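Local coordinates for envelope polyprotein (PDB 5FXU) that forms the Gn part of the antigenic hantaviral glycoprotein surface and probably acts together with Gc in cell entry, at residues 328-332 with 333-337; 198-202 with 203-207. One frame throughout, in Å; residues are numbered along the deposited sequence.

Interaction 1 (328-332 with 333-337); sequences IMEGN and HSVCD. With NAG (2-acetamido-2-deoxy-beta-D-glucopyranose), chain D.
An N-glycosylation sequon, Asn332-His333-Ser334, is folded into a type I beta turn running from Asn332 to Val335, with the amide of Val335 bonded back to the carbonyl O of Asn332. That bond is long, 3.3 Å from Val335 N to Asn332 O, and fairly straight at 154°. A second bond uses the asparagine side chain: Ser334 N donates to Asn332 OD1 over 2.9 Å, from above the amide plane, 42° out of it. With CG anti to the backbone N (chi1 174°), the Asn332 amide lies beside its own carbonyl carbon, within reach of Ser334 N. An Asx turn results, and the Ser334 N bond to OD1 restrains the rotation of the amide, and so the direction in which Asn332 ND2 presents C1 of the N-acetylglucosamine, bonded to it at 1.4 Å. Asn-X-Ser is the textbook signal for this glycosylation, here seen occupied. The sugar's ring oxygen lies against the far limb of the turn, with NAG O5 3.7 Å from Val335 CG2 and the CB of Ser334 also near. Before the turn, Asn332 N donates to Glu330 OE2 at 3.0 Å, met on the anti side of the carboxylate, while OE1 of Glu330 accepts from Gln297 of strand 296-302. His333 points its CB away from the preceding residues, yet the carbonyl O of Gly331 sits 3.5 Å above its ring plane, over the centre. The ring itself is buried, stacked with Phe212 and hydrogen-bonded through ND1 to Glu209, both in helix 208-216. Close to the turn, Cys336 is joined to Cys221 by a disulfide.

Interaction 2 (198-202 with 203-207); sequences KKVST and GDSMK
Met206 reaches back across the loop to lie against Lys198 and Val200, and these three residues make the closer-packed half of the contact. Its side chain is folded rather than extended: it bends at both chi2 and chi3, curling CE of Met206 round to the carbonyl O of Lys198, 3.6 Å away. The same methyl meets the aliphatic part of the lysine, with Met206 CE 3.8 Å from Lys198 CG. Farther along, Val200 crosses the methionine at about a right angle, and both its methyls rest against one carbon; CG2 of Val200 is 3.8 Å from CG of Met206. These are van der Waals contacts, and Tyr229 of strand 228-234 touches both Lys198 and Met206 from outside the loop. The lysine then turns its amine back on its own limb, where Lys198 NZ donates to Lys199 O at 3.2 Å.

Toward the apex the packing gives way to water. Val200 CG2 still approaches Ser205 OG at 3.9 Å, but beyond this the two limbs are bridged by a bound water that donates to both Val200 O (2.9 Å) and Gly203 O (3.1 Å). Ser201, Thr202 and Asp204 are solvent-exposed, and the bond between the hydroxyls of Ser201 and Thr202 is weak. Gly203 adopts a positive phi of 89°, with backbone angles at which a CB would jam against the carbonyl O of Thr202; the bend at the apex therefore calls for glycine. The returning limb closes with Lys207 N bonded to Asp204 O in a type I beta turn, leaving Lys207 at the N-cap of helix 208-216. With its limbs 166° apart in direction, the segment is a solvent-facing reversal of the chain, a strand-to-helix connection bent at a glycine.

How the interactions relate
From the N terminus, interaction 2 comes first: it closes the loop in which the chain reverses between strand 185-197 and helix 208-216. Interaction 1 follows more than a hundred residues later, closing a turn between strands 327-329 and 340-354. The two are therefore in series, neither nested nor crossed. The centres of interaction 1 and interaction 2 lie 22 Å apart, and the nearest atoms of interactions 1 and 2 are about 10 Å apart, without touching. Helix 208-216 is the fold element they share. Residues 203-207 lead into its N-terminal end, whereas 333-337 packs against the same helix and is cross-linked by a disulfide to the chain just after it.

Interaction 1 (328-332 with 333-337)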
loop_
_atom_site.group_PDB
_atom_site.type_symbol
_atom_site.label_atom_id
_atom_site.label_comp_id
_atom_site.label_asym_id
_atom_site.label_seq_id
_atom_site.Cartn_x
_atom_site.Cartn_y
_atom_site.Cartn_z
ATOM N N ILE A 328 9.295 -13.187 -1.574
ATOM C CA ILE A 328 8.695 -12.228 -2.491
ATOM C C ILE A 328 7.575 -12.967 -3.216
ATOM O O ILE A 328 7.856 -13.760 -4.131
ATOM C CB ILE A 328 9.712 -11.686 -3.507
ATOM C CG1 ILE A 328 10.881 -11.043 -2.770
ATOM C CG2 ILE A 328 9.037 -10.658 -4.454
ATOM C CD1 ILE A 328 12.082 -10.785 -3.636
ATOM N N MET A 329 6.327 -12.735 -2.794
ATOM C CA MET A 329 5.189 -13.420 -3.404
ATOM C C MET A 329 5.015 -13.000 -4.889
ATOM O O MET A 329 5.390 -11.891 -5.304
ATOM C CB MET A 329 3.900 -13.306 -2.557
ATOM C CG MET A 329 3.359 -11.907 -2.413
ATOM S SD MET A 329 1.971 -11.960 -1.266
ATOM C CE MET A 329 2.769 -11.120 0.087
ATOM N N GLU A 330 4.551 -13.938 -5.709
ATOM C CA GLU A 330 4.449 -13.723 -7.151
ATOM C C GLU A 330 3.505 -12.553 -7.415
ATOM O O GLU A 330 2.332 -12.619 -7.077
ATOM C CB GLU A 330 3.911 -14.983 -7.834
ATOM C CG GLU A 330 3.731 -14.895 -9.355
ATOM C CD GLU A 330 5.060 -14.658 -10.030
ATOM O OE1 GLU A 330 5.795 -15.650 -10.306
ATOM O OE2 GLU A 330 5.404 -13.472 -10.199
ATOM N N GLY A 331 4.031 -11.491 -8.010
ATOM C CA GLY A 331 3.211 -10.367 -8.458
ATOM C C GLY A 331 3.290 -10.036 -9.948
ATOM O O GLY A 331 2.668 -9.055 -10.390
ATOM N N ASN A 332 4.035 -10.841 -10.718
ATOM C CA ASN A 332 4.182 -10.641 -12.167
ATOM C C ASN A 332 2.818 -10.888 -12.828
ATOM O O ASN A 332 2.281 -11.992 -12.784
ATOM C CB ASN A 332 5.305 -11.551 -12.721
ATOM C CG ASN A 332 5.444 -11.514 -14.233
ATOM O OD1 ASN A 332 4.713 -10.815 -14.937
ATOM N ND2 ASN A 332 6.406 -12.297 -14.741
ATOM N N HIS A 333 2.258 -9.830 -13.413
ATOM C CA HIS A 333 0.918 -9.880 -14.022
ATOM C C HIS A 333 0.817 -10.718 -15.306
ATOM O O HIS A 333 -0.285 -11.161 -15.671
ATOM C CB HIS A 333 0.402 -8.464 -14.267
ATOM C CG HIS A 333 0.237 -7.675 -13.006
ATOM N ND1 HIS A 333 -0.783 -7.912 -12.111
ATOM C CD2 HIS A 333 0.980 -6.687 -12.472
ATOM C CE1 HIS A 333 -0.670 -7.088 -11.088
ATOM N NE2 HIS A 333 0.396 -6.336 -11.280
ATOM N N SER A 334 1.952 -10.959 -15.964
ATOM C CA SER A 334 2.007 -11.854 -17.134
ATOM C C SER A 334 1.760 -13.335 -16.810
ATOM O O SER A 334 1.449 -14.116 -17.694
ATOM C CB SER A 334 3.359 -11.727 -17.829
ATOM O OG SER A 334 3.646 -10.376 -18.155
ATOM N N VAL A 335 1.933 -13.722 -15.553
ATOM C CA VAL A 335 1.667 -15.089 -15.085
ATOM C C VAL A 335 0.165 -15.235 -14.856
ATOM O O VAL A 335 -0.495 -14.255 -14.522
ATOM C CB VAL A 335 2.490 -15.355 -13.796
ATOM C CG1 VAL A 335 2.061 -16.614 -13.065
ATOM C CG2 VAL A 335 3.968 -15.428 -14.152
ATOM N N CYS A 336 -0.372 -16.441 -15.014
ATOM C CA CYS A 336 -1.814 -16.672 -14.819
ATOM C C CYS A 336 -2.164 -17.161 -13.427
ATOM O O CYS A 336 -3.129 -16.692 -12.827
ATOM C CB CYS A 336 -2.368 -17.675 -15.837
ATOM S SG CYS A 336 -3.093 -17.007 -17.354
ATOM N N ASP A 337 -1.393 -18.111 -12.918
ATOM C CA ASP A 337 -1.736 -18.786 -11.668
ATOM C C ASP A 337 -0.860 -18.363 -10.506
ATOM O O ASP A 337 0.261 -17.900 -10.690
ATOM C CB ASP A 337 -1.628 -20.307 -11.844
ATOM C CG ASP A 337 -2.641 -20.859 -12.834
ATOM O OD1 ASP A 337 -3.815 -20.419 -12.824
ATOM O OD2 ASP A 337 -2.256 -21.758 -13.612
HETATM C C1 NAG D . 6.670 -12.450 -16.150
HETATM C C2 NAG D . 8.158 -12.611 -16.348
HETATM C C3 NAG D . 8.460 -12.842 -17.823
HETATM C C4 NAG D . 7.770 -14.116 -18.303
HETATM C C5 NAG D . 6.279 -14.054 -17.956
HETATM C C6 NAG D . 5.598 -15.397 -18.208
HETATM C C7 NAG D . 9.697 -11.367 -14.847
HETATM C C8 NAG D . 10.112 -12.612 -14.112
HETATM N N2 NAG D . 8.815 -11.418 -15.854
HETATM O O3 NAG D . 9.879 -12.935 -17.993
HETATM O O4 NAG D . 7.904 -14.219 -19.731
HETATM O O5 NAG D . 6.070 -13.677 -16.586
HETATM O O6 NAG D . 6.082 -16.359 -17.267
HETATM O O7 NAG D . 10.169 -10.292 -14.534
#

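Interaction 2 (198-202 with 203-207)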
loop_
_atom_site.group_PDB
_atom_site.type_symbol
_atom_site.label_atom_id
_atom_site.label_comp_id
_atom_site.label_asym_id
_atom_site.label_seq_id
_atom_site.Cartn_x
_atom_site.Cartn_y
_atom_site.Cartn_z
ATOM N N LYS A 198 -13.655 -4.995 -2.427
ATOM C CA LYS A 198 -14.996 -4.530 -2.716
ATOM C C LYS A 198 -15.630 -5.388 -3.817
ATOM O O LYS A 198 -15.212 -5.371 -4.975
ATOM C CB LYS A 198 -14.965 -3.049 -3.114
ATOM C CG LYS A 198 -16.312 -2.417 -3.460
ATOM C CD LYS A 198 -17.238 -2.407 -2.252
ATOM C CE LYS A 198 -18.581 -1.723 -2.519
ATOM N NZ LYS A 198 -19.519 -2.390 -3.462
ATOM N N LYS A 199 -16.668 -6.116 -3.433
ATOM C CA LYS A 199 -17.406 -7.016 -4.316
ATOM C C LYS A 199 -18.644 -6.320 -4.919
ATOM O O LYS A 199 -19.202 -5.415 -4.292
ATOM C CB LYS A 199 -17.852 -8.221 -3.489
ATOM C CG LYS A 199 -17.408 -9.545 -4.039
ATOM C CD LYS A 199 -17.653 -10.679 -3.064
ATOM C CE LYS A 199 -18.156 -11.894 -3.807
ATOM N NZ LYS A 199 -18.249 -13.034 -2.874
ATOM N N VAL A 200 -19.028 -6.706 -6.140
ATOM C CA VAL A 200 -20.388 -6.441 -6.666
ATOM C C VAL A 200 -21.039 -7.793 -6.970
ATOM O O VAL A 200 -20.349 -8.813 -7.078
ATOM C CB VAL A 200 -20.447 -5.509 -7.919
ATOM C CG1 VAL A 200 -20.090 -4.080 -7.552
ATOM C CG2 VAL A 200 -19.553 -5.990 -9.057
ATOM N N SER A 201 -22.366 -7.810 -7.075
ATOM C CA SER A 201 -23.119 -9.061 -7.347
ATOM C C SER A 201 -22.928 -9.621 -8.766
ATOM O O SER A 201 -22.868 -10.838 -8.946
ATOM C CB SER A 201 -24.609 -8.845 -7.087
ATOM O OG SER A 201 -25.008 -7.553 -7.516
ATOM N N THR A 202 -22.799 -8.728 -9.748
ATOM C CA THR A 202 -22.937 -9.056 -11.170
ATOM C C THR A 202 -21.833 -8.410 -12.000
ATOM O O THR A 202 -21.582 -7.205 -11.849
ATOM C CB THR A 202 -24.271 -8.471 -11.716
ATOM O OG1 THR A 202 -25.314 -8.626 -10.747
ATOM C CG2 THR A 202 -24.676 -9.128 -13.031
ATOM N N GLY A 203 -21.219 -9.187 -12.897
ATOM C CA GLY A 203 -20.278 -8.646 -13.877
ATOM C C GLY A 203 -18.834 -8.599 -13.409
ATOM O O GLY A 203 -18.474 -9.189 -12.381
ATOM N N ASP A 204 -18.020 -7.868 -14.173
ATOM C CA ASP A 204 -16.556 -7.866 -14.052
ATOM C C ASP A 204 -15.972 -6.462 -13.772
ATOM O O ASP A 204 -14.758 -6.266 -13.838
ATOM C CB ASP A 204 -15.940 -8.474 -15.337
ATOM C CG ASP A 204 -15.988 -10.025 -15.370
ATOM O OD1 ASP A 204 -16.477 -10.675 -14.407
ATOM O OD2 ASP A 204 -15.496 -10.614 -16.366
ATOM N N SER A 205 -16.818 -5.496 -13.409
ATOM C CA SER A 205 -16.345 -4.118 -13.184
ATOM C C SER A 205 -15.282 -3.949 -12.064
ATOM O O SER A 205 -14.508 -2.988 -12.105
ATOM C CB SER A 205 -17.534 -3.170 -12.924
ATOM O OG SER A 205 -18.130 -3.396 -11.651
ATOM N N MET A 206 -15.291 -4.843 -11.070
ATOM C CA MET A 206 -14.360 -4.809 -9.937
ATOM C C MET A 206 -13.247 -5.847 -10.031
ATOM O O MET A 206 -12.447 -5.947 -9.092
ATOM C CB MET A 206 -15.096 -5.045 -8.620
ATOM C CG MET A 206 -16.281 -4.133 -8.359
ATOM S SD MET A 206 -15.899 -2.384 -8.345
ATOM C CE MET A 206 -14.752 -2.407 -6.971
ATOM N N LYS A 207 -13.161 -6.579 -11.151
ATOM C CA LYS A 207 -12.110 -7.602 -11.335
ATOM C C LYS A 207 -10.757 -6.921 -11.666
ATOM O O LYS A 207 -10.306 -6.842 -12.817
ATOM C CB LYS A 207 -12.514 -8.717 -12.340
ATOM C CG LYS A 207 -13.132 -10.032 -11.782
ATOM C CD LYS A 207 -14.586 -9.930 -11.393
ATOM C CE LYS A 207 -15.371 -11.222 -11.675
ATOM N NZ LYS A 207 -15.089 -12.252 -10.649
HETATM O O HOH W 1 -19.266 -9.965 -9.461
#